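Local coordinates for pesticidal crystal protein Cry2Aa (Bacillus thuringiensis serovar kurstaki, PDB 1I5P) that binds to midgut epithelial cells of dipteran and lepidopteran larvae and promotes their colloid-osmotic lysis as an insecticidal toxin, at residues V432-D437 with E451-T456. Numbering follows the deposited sequence.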
loop_
_atom_site.group_PDB
_atom_site.type_symbol
_atom_site.label_atom_id
_atom_site.label_comp_id
_atom_site.label_asym_id
_atom_site.label_seq_id
_atom_site.Cartn_x
_atom_site.Cartn_y
_atom_site.Cartn_z
ATOM N N VAL A 432 -24.892 -9.777 -4.318
ATOM C CA VAL A 432 -24.441 -10.474 -5.516
ATOM C C VAL A 432 -24.086 -9.485 -6.616
ATOM O O VAL A 432 -24.918 -8.670 -7.023
ATOM C CB VAL A 432 -25.535 -11.430 -6.065
ATOM C CG1 VAL A 432 -24.993 -12.208 -7.255
ATOM C CG2 VAL A 432 -26.001 -12.384 -4.975
ATOM N N ILE A 433 -22.848 -9.552 -7.091
ATOM C CA ILE A 433 -22.400 -8.680 -8.168
ATOM C C ILE A 433 -22.664 -9.434 -9.464
ATOM O O ILE A 433 -22.247 -10.581 -9.613
ATOM C CB ILE A 433 -20.894 -8.387 -8.078
ATOM C CG1 ILE A 433 -20.574 -7.721 -6.740
ATOM C CG2 ILE A 433 -20.466 -7.513 -9.255
ATOM C CD1 ILE A 433 -19.098 -7.600 -6.451
ATOM N N ARG A 434 -23.360 -8.790 -10.393
ATOM C CA ARG A 434 -23.691 -9.404 -11.675
ATOM C C ARG A 434 -22.422 -9.749 -12.446
ATOM O O ARG A 434 -21.410 -9.054 -12.327
ATOM C CB ARG A 434 -24.550 -8.440 -12.506
ATOM C CG ARG A 434 -25.580 -7.666 -11.686
ATOM C CD ARG A 434 -26.611 -6.950 -12.556
ATOM N NE ARG A 434 -26.092 -5.816 -13.326
ATOM C CZ ARG A 434 -26.170 -5.713 -14.652
ATOM N NH1 ARG A 434 -26.732 -6.685 -15.359
ATOM N NH2 ARG A 434 -25.722 -4.629 -15.275
ATOM N N ASN A 435 -22.459 -10.822 -13.230
ATOM C CA ASN A 435 -21.288 -11.187 -14.019
ATOM C C ASN A 435 -21.043 -10.083 -15.035
ATOM O O ASN A 435 -19.916 -9.884 -15.476
ATOM C CB ASN A 435 -21.493 -12.519 -14.749
ATOM C CG ASN A 435 -21.401 -13.724 -13.825
ATOM O OD1 ASN A 435 -20.692 -13.707 -12.819
ATOM N ND2 ASN A 435 -22.105 -14.794 -14.188
ATOM N N GLU A 436 -22.102 -9.363 -15.403
ATOM C CA GLU A 436 -21.969 -8.271 -16.362
ATOM C C GLU A 436 -21.091 -7.173 -15.783
ATOM O O GLU A 436 -20.434 -6.439 -16.525
ATOM C CB GLU A 436 -23.337 -7.692 -16.734
ATOM C CG GLU A 436 -24.275 -8.675 -17.434
ATOM C CD GLU A 436 -25.193 -9.405 -16.464
ATOM O OE1 GLU A 436 -24.687 -10.183 -15.626
ATOM O OE2 GLU A 436 -26.421 -9.202 -16.545
ATOM N N ASP A 437 -21.083 -7.050 -14.459
ATOM C CA ASP A 437 -20.246 -6.040 -13.819
ATOM C C ASP A 437 -18.835 -6.586 -13.644
ATOM O O ASP A 437 -17.860 -5.892 -13.927
ATOM C CB ASP A 437 -20.821 -5.634 -12.458
ATOM C CG ASP A 437 -21.913 -4.582 -12.568
ATOM O OD1 ASP A 437 -21.741 -3.624 -13.348
ATOM O OD2 ASP A 437 -22.938 -4.709 -11.860
ATOM N N GLU A 451 -25.458 -2.910 -8.358
ATOM C CA GLU A 451 -26.594 -3.490 -7.644
ATOM C C GLU A 451 -26.765 -4.978 -7.949
ATOM O O GLU A 451 -26.233 -5.485 -8.939
ATOM C CB GLU A 451 -27.864 -2.707 -8.025
ATOM C CG GLU A 451 -29.177 -3.209 -7.439
ATOM C CD GLU A 451 -30.344 -2.274 -7.751
ATOM O OE1 GLU A 451 -30.438 -1.795 -8.903
ATOM O OE2 GLU A 451 -31.171 -2.018 -6.846
ATOM N N SER A 452 -27.495 -5.675 -7.083
ATOM C CA SER A 452 -27.751 -7.101 -7.268
ATOM C C SER A 452 -28.601 -7.323 -8.511
ATOM O O SER A 452 -29.410 -6.468 -8.878
ATOM C CB SER A 452 -28.499 -7.677 -6.062
ATOM O OG SER A 452 -27.620 -7.981 -4.990
ATOM N N PRO A 453 -28.440 -8.484 -9.167
ATOM C CA PRO A 453 -29.215 -8.788 -10.370
ATOM C C PRO A 453 -30.685 -8.752 -10.009
ATOM O O PRO A 453 -31.032 -9.013 -8.861
ATOM C CB PRO A 453 -28.747 -10.198 -10.728
ATOM C CG PRO A 453 -27.350 -10.231 -10.190
ATOM C CD PRO A 453 -27.558 -9.612 -8.833
ATOM N N SER A 454 -31.544 -8.416 -10.970
ATOM C CA SER A 454 -32.980 -8.378 -10.700
ATOM C C SER A 454 -33.447 -9.728 -10.175
ATOM O O SER A 454 -32.974 -10.774 -10.621
ATOM C CB SER A 454 -33.761 -8.022 -11.965
ATOM O OG SER A 454 -33.985 -6.623 -12.050
ATOM N N GLY A 455 -34.384 -9.695 -9.233
ATOM C CA GLY A 455 -34.885 -10.923 -8.649
ATOM C C GLY A 455 -34.137 -11.175 -7.355
ATOM O O GLY A 455 -34.362 -12.173 -6.669
ATOM N N THR A 456 -33.237 -10.250 -7.033
ATOM C CA THR A 456 -32.422 -10.314 -5.826
ATOM C C THR A 456 -32.356 -8.955 -5.108
ATOM O O THR A 456 -32.095 -8.899 -3.906
ATOM C CB THR A 456 -30.971 -10.751 -6.152
ATOM O OG1 THR A 456 -30.993 -11.924 -6.972
ATOM C CG2 THR A 456 -30.202 -11.057 -4.872
HETATM O O HOH W 1 -23.711 -6.174 -9.785
HETATM O O HOH W 2 -25.122 -2.994 -11.152
#
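Val432 lies beside Ser452 with their CA atoms 5.0 Å apart, and Arg434 pairs with Pro453 (CA atoms 5.7 Å apart), where the chain entering helix 435-438 meets the irregular loop that leads to strand 462-469. The CA-H of Ser452 points at Val432 O in a C-H...O contact (CA to O 3.2 Å, 163° at the hydrogen). The valine's backbone N also donates a weak hydrogen bond of 3.3 Å to Ser452 OG, which the serine holds beside its own backbone N, anti to the carbonyl carbon (chi1 -82°). Val432 and Pro453 cross at about a right angle, CB of the valine resting on the ring's CD. Arg434 and Pro453 slide past each other in opposite directions: the arginine's CG meets the ring's CG at 3.5 Å, and its CD lies near Pro453 CA. The arginine side chain bends at chi3 (-69°), which sets NE; NH1 pairs with Glu436 OE2 at 2.8 Å, and NE makes a long salt bridge with Asp437 OD2. Two waters link the segments. One accepts from Arg434 N and donates to both Asp437 OD2 and Glu451 O, each at 2.7 Å; the second accepts from Glu451 N and donates to the same OD2. Glu451 OE2 takes the amide of Thr354. In this middle domain of a delta-endotoxin, helix start and loop are thus joined by proline packing, a weak hydrogen bond, a C-H...O contact and water bridges converging on Asp437 OD2; the carboxylate's charge is probably eased by Arg448, salt-bridged to OD1, and more weakly by Arg434 at OD2.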